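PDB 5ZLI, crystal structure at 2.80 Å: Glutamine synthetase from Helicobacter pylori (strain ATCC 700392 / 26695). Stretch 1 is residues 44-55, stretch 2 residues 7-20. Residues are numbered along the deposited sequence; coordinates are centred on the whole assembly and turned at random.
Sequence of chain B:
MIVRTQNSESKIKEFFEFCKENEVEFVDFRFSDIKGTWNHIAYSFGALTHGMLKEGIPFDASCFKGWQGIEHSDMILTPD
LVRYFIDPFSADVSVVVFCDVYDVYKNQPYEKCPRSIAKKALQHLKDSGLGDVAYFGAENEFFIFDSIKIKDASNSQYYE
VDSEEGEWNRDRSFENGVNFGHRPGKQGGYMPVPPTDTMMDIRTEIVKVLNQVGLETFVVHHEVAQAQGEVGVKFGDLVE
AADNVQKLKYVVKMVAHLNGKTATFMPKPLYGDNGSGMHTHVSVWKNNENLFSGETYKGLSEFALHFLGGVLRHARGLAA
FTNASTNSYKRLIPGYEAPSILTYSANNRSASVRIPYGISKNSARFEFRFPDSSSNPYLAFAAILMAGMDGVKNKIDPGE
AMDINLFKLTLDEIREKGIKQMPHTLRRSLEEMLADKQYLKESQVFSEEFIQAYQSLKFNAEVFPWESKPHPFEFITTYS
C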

# COMPACT_ATOMS: atom_id res chain seq x y z
N SER B 44 -21.69 25.65 -39.11
CA SER B 44 -20.60 25.49 -40.05
C SER B 44 -20.67 26.63 -41.04
O SER B 44 -21.67 26.77 -41.76
CB SER B 44 -20.75 24.13 -40.75
OG SER B 44 -19.63 23.75 -41.54
N PHE B 45 -19.66 27.51 -41.04
CA PHE B 45 -19.67 28.63 -41.97
C PHE B 45 -19.80 28.04 -43.37
O PHE B 45 -19.49 26.87 -43.62
CB PHE B 45 -18.40 29.47 -41.85
CG PHE B 45 -18.31 30.62 -42.84
CD1 PHE B 45 -18.99 31.81 -42.62
CD2 PHE B 45 -17.55 30.51 -44.00
CE1 PHE B 45 -18.90 32.86 -43.53
CE2 PHE B 45 -17.46 31.57 -44.91
CZ PHE B 45 -18.13 32.73 -44.67
N GLY B 46 -20.25 28.86 -44.31
CA GLY B 46 -20.42 28.37 -45.65
C GLY B 46 -21.79 27.78 -45.84
O GLY B 46 -22.30 27.74 -46.95
N ALA B 47 -22.38 27.30 -44.75
CA ALA B 47 -23.77 26.91 -44.71
C ALA B 47 -24.60 28.06 -44.20
O ALA B 47 -25.80 27.90 -43.95
CB ALA B 47 -23.93 25.68 -43.80
N LEU B 48 -23.99 29.23 -44.11
CA LEU B 48 -24.66 30.44 -43.64
C LEU B 48 -25.22 31.20 -44.81
O LEU B 48 -24.51 31.49 -45.78
CB LEU B 48 -23.73 31.36 -42.87
CG LEU B 48 -23.78 31.27 -41.36
CD1 LEU B 48 -23.04 32.47 -40.81
CD2 LEU B 48 -25.22 31.30 -40.95
N THR B 49 -26.49 31.55 -44.70
CA THR B 49 -27.15 32.37 -45.69
C THR B 49 -27.09 33.82 -45.28
O THR B 49 -26.92 34.16 -44.11
CB THR B 49 -28.62 32.00 -45.79
OG1 THR B 49 -29.34 32.77 -44.82
CG2 THR B 49 -28.83 30.53 -45.49
N HIS B 50 -27.19 34.69 -46.29
CA HIS B 50 -27.54 36.07 -46.00
C HIS B 50 -28.87 36.11 -45.25
O HIS B 50 -29.03 36.84 -44.26
CB HIS B 50 -27.58 36.87 -47.31
CG HIS B 50 -26.26 36.97 -48.01
ND1 HIS B 50 -25.29 37.88 -47.65
CD2 HIS B 50 -25.72 36.23 -49.01
CE1 HIS B 50 -24.22 37.72 -48.42
NE2 HIS B 50 -24.46 36.72 -49.25
N GLY B 51 -29.82 35.27 -45.67
CA GLY B 51 -31.16 35.25 -45.10
C GLY B 51 -31.23 34.79 -43.66
O GLY B 51 -32.15 35.17 -42.92
N MET B 52 -30.31 33.91 -43.24
CA MET B 52 -30.30 33.41 -41.87
C MET B 52 -29.88 34.49 -40.88
O MET B 52 -30.17 34.37 -39.69
CB MET B 52 -29.37 32.21 -41.77
CG MET B 52 -29.98 30.97 -41.19
SD MET B 52 -29.67 29.65 -42.35
CE MET B 52 -27.90 29.59 -42.28
N LEU B 53 -29.25 35.57 -41.35
CA LEU B 53 -28.88 36.68 -40.48
C LEU B 53 -29.99 37.71 -40.39
O LEU B 53 -29.93 38.59 -39.52
CB LEU B 53 -27.60 37.37 -40.99
CG LEU B 53 -26.30 36.57 -40.94
CD1 LEU B 53 -25.08 37.42 -41.33
CD2 LEU B 53 -26.12 36.06 -39.50
N LYS B 54 -30.99 37.57 -41.24
CA LYS B 54 -32.17 38.42 -41.20
C LYS B 54 -33.27 37.66 -40.50
O LYS B 54 -33.61 37.96 -39.35
CB LYS B 54 -32.57 38.83 -42.61
CG LYS B 54 -31.76 40.00 -43.20
CD LYS B 54 -32.63 41.25 -43.48
CE LYS B 54 -32.78 42.15 -42.24
NZ LYS B 54 -33.75 43.29 -42.42
N GLU B 55 -33.81 36.64 -41.19
CA GLU B 55 -34.86 35.82 -40.59
C GLU B 55 -34.42 35.35 -39.21
O GLU B 55 -35.02 35.71 -38.20
CB GLU B 55 -35.22 34.65 -41.51
CG GLU B 55 -36.25 35.01 -42.61
CD GLU B 55 -36.83 33.80 -43.37
OE1 GLU B 55 -38.08 33.66 -43.38
OE2 GLU B 55 -36.06 32.99 -43.94
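Stretch 2 (7-20) NSESKIKEFFEFCK

Stretch 2 lays one side of an amphipathic helix on the irregular chain of stretch 1, in a contact that is mainly apolar and aromatic, with polar residues at one end, buries 657 Å² in all, and has no hydrogen bond crossing it. Ser8 takes the N-cap position, and the helix runs from Glu9 to Lys20, held by backbone hydrogen bonds such as Phe16 N to Ile12 O at 3.0 Å. The two stretches run in opposite directions: by nearest CA atoms, Phe45 pairs with Cys19 (8.6 Å), His50 with Ile12 (7.3 Å) and Lys54 with Asn7 (6.4 Å).

Stretch 1 begins with a type II turn from Ser44 to Ala47, in which Gly46 has the positive phi that suits glycine; further on, His50 to Leu53 have helical phi/psi without the regular bonds. Phe45, the second residue of the turn, points toward the helix and sets CE1 3.7 Å from CB of Cys19, whose side chain is small and fairly apolar.

Phe16 is the hub, with 98 Å² covered. Its CA-to-CB bond points sideways to stretch 1, but the end of the side chain comes nearer, bringing the broad, flat ring into contact. The His50 ring stacks face-to-face on it, centroids 4.7 Å apart and planes at 22°, while the Phe45 ring meets it obliquely, with centroids 5.9 Å apart. The carbonyl of Leu48 lies at the ring's edge, its O 3.8 Å from Phe16 CZ.

Leu53 points toward the helix, and its CD1 lies among three apolar side chains, 3.7 Å from Ile12 CG2, 3.9 Å from Phe15 CD1 and 4.0 Å from Phe16 CE1.

At the exposed margin, Lys54 packs its aliphatic part on the helix, with CG 3.9 Å from Ile12 CD1; separately, its CD comes within 3.1 Å of Glu9 OE1. Asn7 closes this end, its CB 4.1 Å from Leu53 O.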

# COMPACT_ATOMS: atom_id res chain seq x y z
N ASN B 7 -31.19 43.90 -38.85
CA ASN B 7 -29.75 43.90 -39.07
C ASN B 7 -29.38 44.34 -40.50
O ASN B 7 -29.36 43.51 -41.42
CB ASN B 7 -29.19 42.51 -38.77
CG ASN B 7 -27.81 42.55 -38.12
OD1 ASN B 7 -27.40 41.61 -37.45
ND2 ASN B 7 -27.09 43.66 -38.32
N SER B 8 -29.06 45.62 -40.69
CA SER B 8 -28.95 46.20 -42.03
C SER B 8 -27.87 45.49 -42.84
O SER B 8 -26.78 45.21 -42.35
CB SER B 8 -28.69 47.71 -41.96
OG SER B 8 -27.31 48.07 -41.94
N GLU B 9 -28.19 45.22 -44.10
CA GLU B 9 -27.32 44.45 -44.97
C GLU B 9 -26.09 45.22 -45.39
O GLU B 9 -25.27 44.69 -46.14
CB GLU B 9 -28.12 44.01 -46.18
CG GLU B 9 -29.51 43.53 -45.80
CD GLU B 9 -29.79 42.14 -46.35
OE1 GLU B 9 -30.44 41.34 -45.64
OE2 GLU B 9 -29.35 41.84 -47.48
N SER B 10 -25.95 46.48 -44.97
CA SER B 10 -24.64 47.11 -45.00
C SER B 10 -23.71 46.39 -44.03
O SER B 10 -22.53 46.17 -44.32
CB SER B 10 -24.78 48.60 -44.63
OG SER B 10 -25.87 49.24 -45.30
N LYS B 11 -24.26 45.96 -42.89
CA LYS B 11 -23.50 45.33 -41.83
C LYS B 11 -23.38 43.82 -41.99
O LYS B 11 -22.43 43.22 -41.49
CB LYS B 11 -24.14 45.69 -40.48
CG LYS B 11 -24.21 47.22 -40.18
CD LYS B 11 -24.46 47.51 -38.70
CE LYS B 11 -25.75 46.83 -38.20
NZ LYS B 11 -25.83 46.46 -36.75
N ILE B 12 -24.31 43.19 -42.70
CA ILE B 12 -24.22 41.76 -42.96
C ILE B 12 -23.14 41.47 -43.98
O ILE B 12 -22.37 40.50 -43.85
CB ILE B 12 -25.60 41.23 -43.42
CG1 ILE B 12 -26.59 41.24 -42.25
CG2 ILE B 12 -25.46 39.83 -44.07
CD1 ILE B 12 -28.01 40.78 -42.59
N LYS B 13 -23.04 42.31 -45.01
CA LYS B 13 -22.00 42.14 -46.01
C LYS B 13 -20.62 42.15 -45.36
O LYS B 13 -19.85 41.18 -45.46
CB LYS B 13 -22.10 43.23 -47.08
CG LYS B 13 -21.00 43.16 -48.13
CD LYS B 13 -21.46 43.64 -49.50
CE LYS B 13 -20.40 43.33 -50.56
NZ LYS B 13 -19.30 44.32 -50.57
N GLU B 14 -20.29 43.24 -44.67
CA GLU B 14 -18.94 43.40 -44.17
C GLU B 14 -18.62 42.34 -43.14
O GLU B 14 -17.46 41.97 -42.96
CB GLU B 14 -18.77 44.78 -43.56
CG GLU B 14 -19.70 45.06 -42.41
CD GLU B 14 -19.38 46.38 -41.77
OE1 GLU B 14 -18.83 46.37 -40.66
OE2 GLU B 14 -19.65 47.44 -42.39
N PHE B 15 -19.65 41.85 -42.47
CA PHE B 15 -19.46 40.74 -41.55
C PHE B 15 -19.01 39.50 -42.31
O PHE B 15 -18.11 38.79 -41.85
CB PHE B 15 -20.76 40.49 -40.79
CG PHE B 15 -20.83 39.15 -40.15
CD1 PHE B 15 -21.25 38.05 -40.87
CD2 PHE B 15 -20.48 39.00 -38.82
CE1 PHE B 15 -21.31 36.83 -40.29
CE2 PHE B 15 -20.54 37.79 -38.22
CZ PHE B 15 -20.96 36.70 -38.95
N PHE B 16 -19.64 39.21 -43.45
CA PHE B 16 -19.21 38.08 -44.28
C PHE B 16 -17.78 38.20 -44.75
O PHE B 16 -17.09 37.18 -44.93
CB PHE B 16 -20.10 37.94 -45.51
CG PHE B 16 -21.11 36.89 -45.39
CD1 PHE B 16 -22.27 37.11 -44.69
CD2 PHE B 16 -20.88 35.65 -45.95
CE1 PHE B 16 -23.22 36.12 -44.57
CE2 PHE B 16 -21.81 34.65 -45.84
CZ PHE B 16 -22.99 34.88 -45.15
N GLU B 17 -17.33 39.42 -45.02
CA GLU B 17 -15.96 39.60 -45.49
C GLU B 17 -14.96 39.45 -44.34
O GLU B 17 -13.87 38.91 -44.52
CB GLU B 17 -15.82 40.96 -46.16
CG GLU B 17 -14.39 41.40 -46.46
CD GLU B 17 -13.74 42.23 -45.34
OE1 GLU B 17 -12.58 42.65 -45.51
OE2 GLU B 17 -14.39 42.46 -44.29
N PHE B 18 -15.34 39.94 -43.15
CA PHE B 18 -14.56 39.70 -41.94
C PHE B 18 -14.27 38.21 -41.77
O PHE B 18 -13.16 37.83 -41.39
CB PHE B 18 -15.36 40.28 -40.77
CG PHE B 18 -14.79 40.02 -39.39
CD1 PHE B 18 -13.79 40.82 -38.87
CD2 PHE B 18 -15.33 39.05 -38.58
CE1 PHE B 18 -13.31 40.60 -37.58
CE2 PHE B 18 -14.85 38.83 -37.30
CZ PHE B 18 -13.84 39.61 -36.80
N CYS B 19 -15.25 37.36 -42.08
CA CYS B 19 -15.07 35.92 -41.98
C CYS B 19 -14.13 35.35 -43.05
O CYS B 19 -13.27 34.52 -42.75
CB CYS B 19 -16.44 35.23 -42.02
SG CYS B 19 -17.47 35.56 -40.55
N LYS B 20 -14.31 35.74 -44.32
CA LYS B 20 -13.49 35.13 -45.37
C LYS B 20 -12.00 35.39 -45.15
O LYS B 20 -11.17 34.49 -45.34
CB LYS B 20 -13.93 35.61 -46.76
CG LYS B 20 -15.36 35.25 -47.21
CD LYS B 20 -15.63 35.76 -48.64
CE LYS B 20 -16.89 35.15 -49.29
NZ LYS B 20 -18.16 35.54 -48.62